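Local coordinates for protein leukotriene A-4 hydrolase (Saccharomyces cerevisiae, PDB 2XQ0) that cleaves amino-terminal residues, preferentially from di- and tripeptides, as a zinc aminopeptidase of the M1 family, and has low epoxide hydrolase activity in vitro, at residues K252-Y257 against H305-N310; W259-I264 against S278-F283; I299-A304 against W326-E331. One frame throughout, in Å; residues are numbered along the deposited sequence.

Contact 1 of 3, residues K252-Y257 against H305-N310. With ZN (zinc ion), chain C.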
loop_
_atom_site.group_PDB
_atom_site.type_symbol
_atom_site.label_atom_id
_atom_site.label_comp_id
_atom_site.label_asym_id
_atom_site.label_seq_id
_atom_site.Cartn_x
_atom_site.Cartn_y
_atom_site.Cartn_z
ATOM N N LYS A 252 -15.117 -9.202 14.629
ATOM C CA LYS A 252 -15.923 -10.415 14.708
ATOM C C LYS A 252 -15.249 -11.548 13.949
ATOM O O LYS A 252 -15.284 -12.694 14.381
ATOM C CB LYS A 252 -17.333 -10.165 14.150
ATOM C CG LYS A 252 -18.210 -11.407 14.138
ATOM C CD LYS A 252 -19.666 -11.104 13.782
ATOM C CE LYS A 252 -20.536 -12.352 13.985
ATOM N NZ LYS A 252 -21.816 -12.273 13.229
ATOM N N ILE A 253 -14.644 -11.230 12.808
ATOM C CA ILE A 253 -13.974 -12.257 12.011
ATOM C C ILE A 253 -12.717 -12.731 12.739
ATOM O O ILE A 253 -12.453 -13.935 12.842
ATOM C CB ILE A 253 -13.616 -11.740 10.597
ATOM C CG1 ILE A 253 -14.888 -11.516 9.764
ATOM C CG2 ILE A 253 -12.667 -12.707 9.899
ATOM C CD1 ILE A 253 -14.761 -10.402 8.716
ATOM N N ILE A 254 -11.956 -11.780 13.271
ATOM C CA ILE A 254 -10.705 -12.109 13.957
ATOM C C ILE A 254 -10.898 -12.013 15.468
ATOM O O ILE A 254 -11.477 -12.906 16.076
ATOM C CB ILE A 254 -9.564 -11.210 13.464
ATOM C CG1 ILE A 254 -9.657 -11.052 11.945
ATOM C CG2 ILE A 254 -8.189 -11.783 13.854
ATOM C CD1 ILE A 254 -8.620 -10.087 11.368
ATOM N N PHE A 255 -10.415 -10.938 16.077
ATOM C CA PHE A 255 -10.688 -10.684 17.489
ATOM C C PHE A 255 -10.497 -9.199 17.804
ATOM O O PHE A 255 -10.120 -8.434 16.937
ATOM C CB PHE A 255 -9.829 -11.574 18.399
ATOM C CG PHE A 255 -8.369 -11.576 18.061
ATOM C CD1 PHE A 255 -7.729 -12.753 17.669
ATOM C CD2 PHE A 255 -7.615 -10.417 18.170
ATOM C CE1 PHE A 255 -6.371 -12.763 17.371
ATOM C CE2 PHE A 255 -6.251 -10.422 17.865
ATOM C CZ PHE A 255 -5.632 -11.597 17.463
ATOM N N GLU A 256 -10.743 -8.812 19.050
ATOM C CA GLU A 256 -10.725 -7.404 19.436
ATOM C C GLU A 256 -9.520 -6.655 18.882
ATOM O O GLU A 256 -8.403 -7.178 18.833
ATOM C CB GLU A 256 -10.780 -7.242 20.959
ATOM C CG GLU A 256 -11.076 -5.818 21.405
ATOM C CD GLU A 256 -10.733 -5.551 22.870
ATOM O OE1 GLU A 256 -9.672 -6.021 23.341
ATOM O OE2 GLU A 256 -11.523 -4.847 23.543
ATOM N N TYR A 257 -9.774 -5.426 18.459
ATOM C CA TYR A 257 -8.738 -4.544 17.920
ATOM C C TYR A 257 -8.017 -4.003 19.142
ATOM O O TYR A 257 -8.645 -3.442 20.020
ATOM C CB TYR A 257 -9.438 -3.422 17.145
ATOM C CG TYR A 257 -8.590 -2.264 16.656
ATOM C CD1 TYR A 257 -7.877 -2.352 15.463
ATOM C CD2 TYR A 257 -8.556 -1.059 17.358
ATOM C CE1 TYR A 257 -7.119 -1.270 14.992
ATOM C CE2 TYR A 257 -7.803 0.024 16.901
ATOM C CZ TYR A 257 -7.096 -0.087 15.717
ATOM O OH TYR A 257 -6.364 0.992 15.257
ATOM N N HIS A 305 -4.771 -4.497 7.945
ATOM C CA HIS A 305 -3.342 -4.484 8.271
ATOM C C HIS A 305 -3.099 -4.445 9.777
ATOM O O HIS A 305 -2.075 -4.945 10.279
ATOM C CB HIS A 305 -2.637 -3.293 7.623
ATOM C CG HIS A 305 -2.089 -3.585 6.269
ATOM N ND1 HIS A 305 -1.237 -4.641 6.031
ATOM C CD2 HIS A 305 -2.252 -2.947 5.081
ATOM C CE1 HIS A 305 -0.918 -4.658 4.743
ATOM N NE2 HIS A 305 -1.520 -3.643 4.152
ATOM N N SER A 306 -4.044 -3.875 10.509
ATOM C CA SER A 306 -3.890 -3.797 11.970
ATOM C C SER A 306 -3.528 -5.176 12.493
ATOM O O SER A 306 -2.683 -5.312 13.378
ATOM C CB SER A 306 -5.168 -3.286 12.640
ATOM O OG SER A 306 -5.441 -1.975 12.202
ATOM N N TRP A 307 -4.144 -6.204 11.916
ATOM C CA TRP A 307 -3.778 -7.590 12.224
ATOM C C TRP A 307 -2.627 -8.136 11.359
ATOM O O TRP A 307 -1.581 -8.529 11.883
ATOM C CB TRP A 307 -5.013 -8.498 12.130
ATOM C CG TRP A 307 -6.042 -8.225 13.192
ATOM C CD1 TRP A 307 -6.148 -8.848 14.410
ATOM C CD2 TRP A 307 -7.111 -7.271 13.138
ATOM N NE1 TRP A 307 -7.201 -8.330 15.116
ATOM C CE2 TRP A 307 -7.817 -7.365 14.361
ATOM C CE3 TRP A 307 -7.536 -6.338 12.184
ATOM C CZ2 TRP A 307 -8.921 -6.575 14.648
ATOM C CZ3 TRP A 307 -8.642 -5.549 12.472
ATOM C CH2 TRP A 307 -9.320 -5.673 13.701
ATOM N N SER A 308 -2.815 -8.155 10.040
ATOM C CA SER A 308 -1.853 -8.776 9.143
ATOM C C SER A 308 -0.884 -7.746 8.629
ATOM O O SER A 308 -1.142 -7.073 7.650
ATOM C CB SER A 308 -2.562 -9.431 7.959
ATOM O OG SER A 308 -3.514 -8.532 7.422
ATOM N N GLY A 309 0.244 -7.638 9.310
ATOM C CA GLY A 309 1.244 -6.650 8.962
ATOM C C GLY A 309 1.706 -5.977 10.225
ATOM O O GLY A 309 2.888 -6.009 10.542
ATOM N N ASN A 310 0.762 -5.398 10.960
ATOM C CA ASN A 310 1.098 -4.596 12.131
ATOM C C ASN A 310 1.292 -5.426 13.388
ATOM O O ASN A 310 2.316 -5.310 14.061
ATOM C CB ASN A 310 0.057 -3.499 12.336
ATOM C CG ASN A 310 -0.002 -2.532 11.150
ATOM O OD1 ASN A 310 0.659 -2.735 10.131
ATOM N ND2 ASN A 310 -0.800 -1.489 11.283
HETATM ZN ZN ZN C . -1.555 -3.269 2.138
#

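Contact 2 of 3, residues W259-I264 against S278-F283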
loop_
_atom_site.group_PDB
_atom_site.type_symbol
_atom_site.label_atom_id
_atom_site.label_comp_id
_atom_site.label_asym_id
_atom_site.label_seq_id
_atom_site.Cartn_x
_atom_site.Cartn_y
_atom_site.Cartn_z
ATOM N N TRP A 259 -5.256 -1.804 19.359
ATOM C CA TRP A 259 -4.440 -0.597 19.203
ATOM C C TRP A 259 -5.059 0.687 19.788
ATOM O O TRP A 259 -4.455 1.754 19.724
ATOM C CB TRP A 259 -4.104 -0.381 17.722
ATOM C CG TRP A 259 -3.404 -1.570 17.097
ATOM C CD1 TRP A 259 -3.991 -2.720 16.639
ATOM C CD2 TRP A 259 -1.995 -1.720 16.862
ATOM N NE1 TRP A 259 -3.035 -3.573 16.144
ATOM C CE2 TRP A 259 -1.803 -2.983 16.264
ATOM C CE3 TRP A 259 -0.877 -0.916 17.111
ATOM C CZ2 TRP A 259 -0.542 -3.454 15.910
ATOM C CZ3 TRP A 259 0.383 -1.381 16.739
ATOM C CH2 TRP A 259 0.542 -2.634 16.158
ATOM N N GLY A 260 -6.268 0.591 20.330
ATOM C CA GLY A 260 -6.916 1.755 20.906
ATOM C C GLY A 260 -7.728 2.528 19.874
ATOM O O GLY A 260 -8.865 2.184 19.572
ATOM N N THR A 261 -7.144 3.588 19.327
ATOM C CA THR A 261 -7.857 4.384 18.349
ATOM C C THR A 261 -7.566 3.848 16.957
ATOM O O THR A 261 -6.553 3.186 16.737
ATOM C CB THR A 261 -7.413 5.842 18.410
ATOM O OG1 THR A 261 -5.999 5.905 18.187
ATOM C CG2 THR A 261 -7.741 6.436 19.784
ATOM N N TYR A 262 -8.489 4.106 16.040
ATOM C CA TYR A 262 -8.238 3.925 14.615
ATOM C C TYR A 262 -8.492 5.251 13.887
ATOM O O TYR A 262 -9.641 5.607 13.595
ATOM C CB TYR A 262 -9.106 2.824 14.006
ATOM C CG TYR A 262 -8.728 2.627 12.557
ATOM C CD1 TYR A 262 -7.640 1.825 12.207
ATOM C CD2 TYR A 262 -9.382 3.313 11.550
ATOM C CE1 TYR A 262 -7.273 1.669 10.873
ATOM C CE2 TYR A 262 -9.012 3.170 10.210
ATOM C CZ TYR A 262 -7.964 2.351 9.884
ATOM O OH TYR A 262 -7.595 2.222 8.561
ATOM N N ASP A 263 -7.420 5.988 13.605
ATOM C CA ASP A 263 -7.556 7.318 13.033
ATOM C C ASP A 263 -7.094 7.305 11.591
ATOM O O ASP A 263 -6.335 6.432 11.192
ATOM C CB ASP A 263 -6.720 8.323 13.827
ATOM C CG ASP A 263 -7.259 8.556 15.229
ATOM O OD1 ASP A 263 -8.438 8.215 15.510
ATOM O OD2 ASP A 263 -6.502 9.113 16.046
ATOM N N ILE A 264 -7.557 8.284 10.820
ATOM C CA ILE A 264 -7.189 8.413 9.416
ATOM C C ILE A 264 -6.648 9.815 9.113
ATOM O O ILE A 264 -7.279 10.806 9.458
ATOM C CB ILE A 264 -8.397 8.126 8.522
ATOM C CG1 ILE A 264 -8.930 6.718 8.797
ATOM C CG2 ILE A 264 -8.039 8.333 7.013
ATOM C CD1 ILE A 264 -10.284 6.448 8.185
ATOM N N SER A 278 0.069 2.883 8.838
ATOM C CA SER A 278 0.767 3.234 10.067
ATOM C C SER A 278 -0.172 3.053 11.226
ATOM O O SER A 278 -1.289 3.559 11.191
ATOM C CB SER A 278 1.242 4.681 10.052
ATOM O OG SER A 278 2.292 4.828 9.132
ATOM N N PRO A 279 0.271 2.327 12.263
ATOM C CA PRO A 279 -0.551 2.092 13.460
ATOM C C PRO A 279 -1.042 3.361 14.120
ATOM O O PRO A 279 -0.253 4.257 14.409
ATOM C CB PRO A 279 0.404 1.363 14.409
ATOM C CG PRO A 279 1.403 0.742 13.532
ATOM C CD PRO A 279 1.577 1.653 12.351
ATOM N N ASN A 280 -2.340 3.414 14.381
ATOM C CA ASN A 280 -2.988 4.575 14.978
ATOM C C ASN A 280 -3.056 5.803 14.074
ATOM O O ASN A 280 -3.558 6.850 14.493
ATOM C CB ASN A 280 -2.366 4.950 16.327
ATOM C CG ASN A 280 -2.559 3.871 17.386
ATOM O OD1 ASN A 280 -1.597 3.316 17.916
ATOM N ND2 ASN A 280 -3.804 3.579 17.701
ATOM N N MET A 281 -2.581 5.693 12.835
ATOM C CA MET A 281 -2.750 6.809 11.902
ATOM C C MET A 281 -2.598 6.343 10.472
ATOM O O MET A 281 -1.546 6.493 9.886
ATOM C CB MET A 281 -1.750 7.945 12.189
ATOM C CG MET A 281 -2.046 9.282 11.480
ATOM S SD MET A 281 -3.695 9.991 11.778
ATOM C CE MET A 281 -3.596 10.256 13.559
ATOM N N THR A 282 -3.656 5.774 9.920
ATOM C CA THR A 282 -3.673 5.391 8.515
ATOM C C THR A 282 -3.464 6.634 7.650
ATOM O O THR A 282 -4.107 7.655 7.863
ATOM C CB THR A 282 -5.040 4.724 8.192
ATOM O OG1 THR A 282 -5.037 3.400 8.736
ATOM C CG2 THR A 282 -5.273 4.642 6.682
ATOM N N PHE A 283 -2.557 6.556 6.680
ATOM C CA PHE A 283 -2.350 7.645 5.743
ATOM C C PHE A 283 -3.213 7.325 4.547
ATOM O O PHE A 283 -3.177 6.210 4.038
ATOM C CB PHE A 283 -0.888 7.746 5.306
ATOM C CG PHE A 283 0.010 8.428 6.292
ATOM C CD1 PHE A 283 -0.215 8.331 7.655
ATOM C CD2 PHE A 283 1.110 9.151 5.848
ATOM C CE1 PHE A 283 0.626 8.960 8.565
ATOM C CE2 PHE A 283 1.956 9.781 6.748
ATOM C CZ PHE A 283 1.712 9.688 8.111
HETATM O O HOH W 1 -4.342 8.070 17.246
#

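Contact 3 of 3, residues I299-A304 against W326-E331. With ZN (zinc ion), chain C; BES (2-(3-amino-2-hydroxy-4-phenyl-butyrylamino)-4-methyl-pentanoic acid), chain B.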
loop_
_atom_site.group_PDB
_atom_site.type_symbol
_atom_site.label_atom_id
_atom_site.label_comp_id
_atom_site.label_asym_id
_atom_site.label_seq_id
_atom_site.Cartn_x
_atom_site.Cartn_y
_atom_site.Cartn_z
ATOM N N ILE A 299 -10.050 1.676 2.948
ATOM C CA ILE A 299 -9.995 1.748 4.405
ATOM C C ILE A 299 -10.157 0.354 5.062
ATOM O O ILE A 299 -9.532 0.082 6.062
ATOM C CB ILE A 299 -10.990 2.762 5.001
ATOM C CG1 ILE A 299 -10.780 4.159 4.402
ATOM C CG2 ILE A 299 -10.774 2.860 6.502
ATOM C CD1 ILE A 299 -9.438 4.792 4.802
ATOM N N ALA A 300 -10.989 -0.519 4.503
ATOM C CA ALA A 300 -11.038 -1.902 4.978
ATOM C C ALA A 300 -9.674 -2.568 4.820
ATOM O O ALA A 300 -9.277 -3.393 5.641
ATOM C CB ALA A 300 -12.092 -2.676 4.235
ATOM N N HIS A 301 -8.967 -2.221 3.747
ATOM C CA HIS A 301 -7.609 -2.708 3.526
ATOM C C HIS A 301 -6.643 -2.267 4.624
ATOM O O HIS A 301 -6.051 -3.092 5.285
ATOM C CB HIS A 301 -7.079 -2.277 2.154
ATOM C CG HIS A 301 -5.771 -2.918 1.805
ATOM N ND1 HIS A 301 -5.686 -4.119 1.139
ATOM C CD2 HIS A 301 -4.496 -2.550 2.083
ATOM C CE1 HIS A 301 -4.412 -4.459 1.003
ATOM N NE2 HIS A 301 -3.672 -3.524 1.572
ATOM N N GLU A 302 -6.477 -0.963 4.816
ATOM C CA GLU A 302 -5.555 -0.474 5.837
ATOM C C GLU A 302 -5.980 -0.965 7.216
ATOM O O GLU A 302 -5.145 -1.231 8.073
ATOM C CB GLU A 302 -5.523 1.051 5.869
ATOM C CG GLU A 302 -5.332 1.723 4.512
ATOM C CD GLU A 302 -4.077 1.275 3.815
ATOM O OE1 GLU A 302 -3.994 1.458 2.582
ATOM O OE2 GLU A 302 -3.178 0.726 4.494
ATOM N N LEU A 303 -7.285 -1.070 7.439
ATOM C CA LEU A 303 -7.770 -1.562 8.722
ATOM C C LEU A 303 -7.352 -3.011 8.958
ATOM O O LEU A 303 -6.978 -3.369 10.063
ATOM C CB LEU A 303 -9.290 -1.502 8.761
ATOM C CG LEU A 303 -9.936 -2.232 9.943
ATOM C CD1 LEU A 303 -9.546 -1.554 11.247
ATOM C CD2 LEU A 303 -11.452 -2.225 9.764
ATOM N N ALA A 304 -7.463 -3.861 7.941
ATOM C CA ALA A 304 -7.088 -5.269 8.118
ATOM C C ALA A 304 -5.598 -5.412 8.453
ATOM O O ALA A 304 -5.198 -6.324 9.194
ATOM C CB ALA A 304 -7.458 -6.093 6.894
ATOM N N TRP A 326 -2.514 -11.914 3.173
ATOM C CA TRP A 326 -3.473 -11.959 4.273
ATOM C C TRP A 326 -4.392 -10.728 4.281
ATOM O O TRP A 326 -5.625 -10.860 4.388
ATOM C CB TRP A 326 -2.723 -12.077 5.612
ATOM C CG TRP A 326 -2.532 -13.495 6.032
ATOM C CD1 TRP A 326 -1.363 -14.195 6.090
ATOM C CD2 TRP A 326 -3.558 -14.389 6.460
ATOM N NE1 TRP A 326 -1.601 -15.477 6.531
ATOM C CE2 TRP A 326 -2.942 -15.618 6.767
ATOM C CE3 TRP A 326 -4.941 -14.268 6.613
ATOM C CZ2 TRP A 326 -3.663 -16.723 7.209
ATOM C CZ3 TRP A 326 -5.657 -15.376 7.057
ATOM C CH2 TRP A 326 -5.021 -16.573 7.352
ATOM N N THR A 327 -3.801 -9.531 4.173
ATOM C CA THR A 327 -4.594 -8.288 4.190
ATOM C C THR A 327 -5.691 -8.291 3.124
ATOM O O THR A 327 -6.830 -7.963 3.417
ATOM C CB THR A 327 -3.714 -7.036 4.055
ATOM O OG1 THR A 327 -2.777 -7.019 5.145
ATOM C CG2 THR A 327 -4.563 -5.738 4.058
ATOM N N VAL A 328 -5.346 -8.664 1.896
ATOM C CA VAL A 328 -6.314 -8.670 0.810
ATOM C C VAL A 328 -7.395 -9.706 1.139
ATOM O O VAL A 328 -8.586 -9.467 0.912
ATOM C CB VAL A 328 -5.641 -8.960 -0.582
ATOM C CG1 VAL A 328 -6.706 -9.114 -1.687
ATOM C CG2 VAL A 328 -4.663 -7.829 -0.979
ATOM N N TYR A 329 -6.972 -10.848 1.688
ATOM C CA TYR A 329 -7.913 -11.890 2.119
ATOM C C TYR A 329 -8.861 -11.346 3.187
ATOM O O TYR A 329 -10.104 -11.399 3.051
ATOM C CB TYR A 329 -7.184 -13.175 2.601
ATOM C CG TYR A 329 -8.171 -14.191 3.136
ATOM C CD1 TYR A 329 -8.885 -15.020 2.274
ATOM C CD2 TYR A 329 -8.441 -14.267 4.491
ATOM C CE1 TYR A 329 -9.824 -15.915 2.759
ATOM C CE2 TYR A 329 -9.369 -15.135 4.973
ATOM C CZ TYR A 329 -10.066 -15.952 4.105
ATOM O OH TYR A 329 -11.000 -16.821 4.598
ATOM N N LEU A 330 -8.287 -10.786 4.241
ATOM C CA LEU A 330 -9.101 -10.222 5.316
ATOM C C LEU A 330 -10.027 -9.077 4.868
ATOM O O LEU A 330 -11.185 -9.048 5.237
ATOM C CB LEU A 330 -8.221 -9.780 6.488
ATOM C CG LEU A 330 -7.532 -10.950 7.201
ATOM C CD1 LEU A 330 -6.486 -10.440 8.209
ATOM C CD2 LEU A 330 -8.565 -11.877 7.873
ATOM N N GLU A 331 -9.502 -8.152 4.070
ATOM C CA GLU A 331 -10.261 -7.049 3.481
ATOM C C GLU A 331 -11.512 -7.579 2.784
ATOM O O GLU A 331 -12.619 -7.085 2.998
ATOM C CB GLU A 331 -9.374 -6.339 2.449
ATOM C CG GLU A 331 -10.054 -5.287 1.564
ATOM C CD GLU A 331 -9.152 -4.847 0.401
ATOM O OE1 GLU A 331 -7.988 -5.331 0.294
ATOM O OE2 GLU A 331 -9.611 -4.012 -0.412
HETATM ZN ZN ZN C . -1.555 -3.269 2.138
HETATM N N2 BES B . 1.535 -0.006 2.630
HETATM C C1 BES B . 0.881 -0.495 1.433
HETATM C C6 BES B . 1.403 0.254 0.205
HETATM C C7 BES B . 2.877 -0.025 0.013
HETATM C C8 BES B . 3.348 -1.331 0.088
HETATM C C12 BES B . 3.765 1.022 -0.219
HETATM C C9 BES B . 4.702 -1.592 -0.081
HETATM C C11 BES B . 5.122 0.759 -0.386
HETATM C C10 BES B . 5.591 -0.549 -0.319
HETATM C C2 BES B . -0.642 -0.343 1.533
HETATM O O2 BES B . -1.237 -0.991 2.666
HETATM C C3 BES B . -1.221 -0.906 0.279
HETATM O O3 BES B . -1.240 -2.120 0.064
HETATM N N1 BES B . -1.653 0.070 -0.510
HETATM C C4 BES B . -2.275 -0.039 -1.814
HETATM C C13 BES B . -3.763 0.051 -1.502
HETATM C C14 BES B . -4.563 -1.101 -2.095
HETATM C C15 BES B . -5.879 -1.266 -1.343
HETATM C C16 BES B . -3.768 -2.405 -2.102
HETATM C C5 BES B . -1.863 1.183 -2.585
HETATM O O1 BES B . -1.835 1.131 -3.835
HETATM O O4 BES B . -1.555 2.216 -1.939
#

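Contact 1 of 3, residues K252-Y257 against H305-N310
Ser306 meets Tyr257 one step along the helix from His305, whose NE2 binds the zinc ion together with His301 and Glu324. The serine OG lies in the plane of the Tyr257 ring, 3.3 Å from its edge atom CE1. Serine suits this spot because it is small and its hydroxyl is bonded back to Leu303 O; the phenol OH is bonded to Thr261 O.

Trp307 carries most of the contact. Its CG stands anti to the carbonyl carbon (chi1 -67°), and the indole reaches into the bend formed by residues 254-257. Ile254 lies over one indole face, its CD1 3.8 Å from the centroid of the five-membered ring in a CH-pi contact, while its CG2 comes to 3.6 Å from Trp307 CD1. The indole edge is turned toward the Phe255 face in an offset edge-to-face pair (planes at 69°), with CE2 3.6 Å from Trp307 NE1. The carbonyl O of Phe255 approaches the indole rim, 3.2 Å from Trp307 CZ2. Tyr257 turns its own edge toward the six-membered ring, planes at 63°, and CD1 comes to 4.0 Å from Trp307 CH2. Phe255, Tyr257 and Trp307 form an aromatic cluster, touched by Phe418 of helix 407-420.

Ser308 contributes its carbonyl: His305 ND1 donates to Ser308 O at 2.9 Å, which would limit the rotation of the zinc-binding imidazole. Gly309 follows with a positive phi, readily adopted by glycine, and, with no CB, it lets the backbone pass close to His305 ND1. Asn310 N then bonds His305 O at 3.0 Å in a wider pi-type turn. Trp307, two residues after the second zinc-binding histidine, thus packs the HExxH helix of the M1 catalytic region against the chain leaving helix 243-253.

Contact 2 of 3, residues W259-I264 against S278-F283
Asn280 reaches with its side-chain amide into the loop at Trp259-Thr261, and hydrogen bonds carry this end of the contact. ND2 donates to Trp259 O at 2.8 Å, nearly straight at 174°; the acceptor lies in the amide plane, although the donor stands 41° above the plane of the Trp259 carbonyl. ND2 also makes weak bonds to Thr261 O, at 2.9 Å, and to Thr261 OG1. The other amide atom, OD1, accepts from Gln198. Asparagine suits the site twice over, since it also tolerates the left-handed backbone at the third position of the type II turn from Ser278 to Met281, with Pro279 at the second.

Between the backbones, Thr282 N donates to Asp263 O at 3.0 Å, and Ile264 pairs with Thr282 as parallel strands. Beside this bridge the hydroxyls Tyr262 OH and Thr282 OG1 lie 2.8 Å apart, near Glu302. A water accepts from Thr261 OG1 and donates to Asp263 OD2 and Asn280 O; Asp263 OD1 takes the backbone N of Thr224.

Apolar packing is between Pro279 and Trp259, CB touching CZ3 at 3.6 Å, the two side chains lying side by side. Met281, bent at chi3 (62°), brings CE into van der Waals contact with the Asp263 methylene, 3.7 Å from CB.

With the straight Asn280-Trp259 bond, the Thr282-Asp263 bond and the water bridge, the fit probably depends on bond direction as well as shape.

Contact 3 of 3, residues I299-A304 against W326-E331
His301 ND1 donates to Glu331 OE1 at 2.7 Å, nearly straight and within the imidazole plane, although it meets the oxygen from 54° above the carboxylate plane. Ring and carboxylate stand almost perpendicular. CG is anti to the backbone N (chi1 -172°), and the other ring nitrogen, NE2, binds zinc at 2.2 Å. Glu331 is thus a second-shell residue that would hold the rotation of a first-shell ligand and probably makes it a stronger donor to the metal.

The imidazole is packed on both faces. Thr327 CG2 sits over its centre, 3.4 Å from the centroid, and bestatin's C15 lies over the opposite face, while Val328 CG2 touches the rim at CE1. This is the zinc core of an M1 peptidase: one helix supplies His301 and His305 of the HExxH motif, and the second brings Glu324.

The two helical segments run at 124° to each other, their axes approaching to 8.4 Å. Alanine suits this crossing, since Ala304 CB can lie 3.8 Å from Leu330 CB, and Thr327 sends its OG1 to Ser308. Glu302, the proton acceptor, has OE2 3.2 Å from bestatin's O2, a zinc-bound oxygen.

Overall arrangement
All three contacts belong to the peptidase M1 catalytic region, and helix 297-311 is common ground. Contacts 1 and 3 use its later and earlier parts, with centres about 9 Å apart, and both include a zinc-binding histidine; their segments alternate along the chain. Contact 2 falls in sequence between the two segments of contact 1 and closes before contact 3 opens; its centre lies about 13 Å from contact 1 and 14 Å from contact 3. It joins neighbouring parallel strands 264-266 and 282-284 of the five-stranded mixed sheet; the loop's Tyr262 and the strand's Thr282 touch the helix at Glu302. Sheet, loop and helix 321-339 therefore meet around the helix that presents the HExxH residues to zinc.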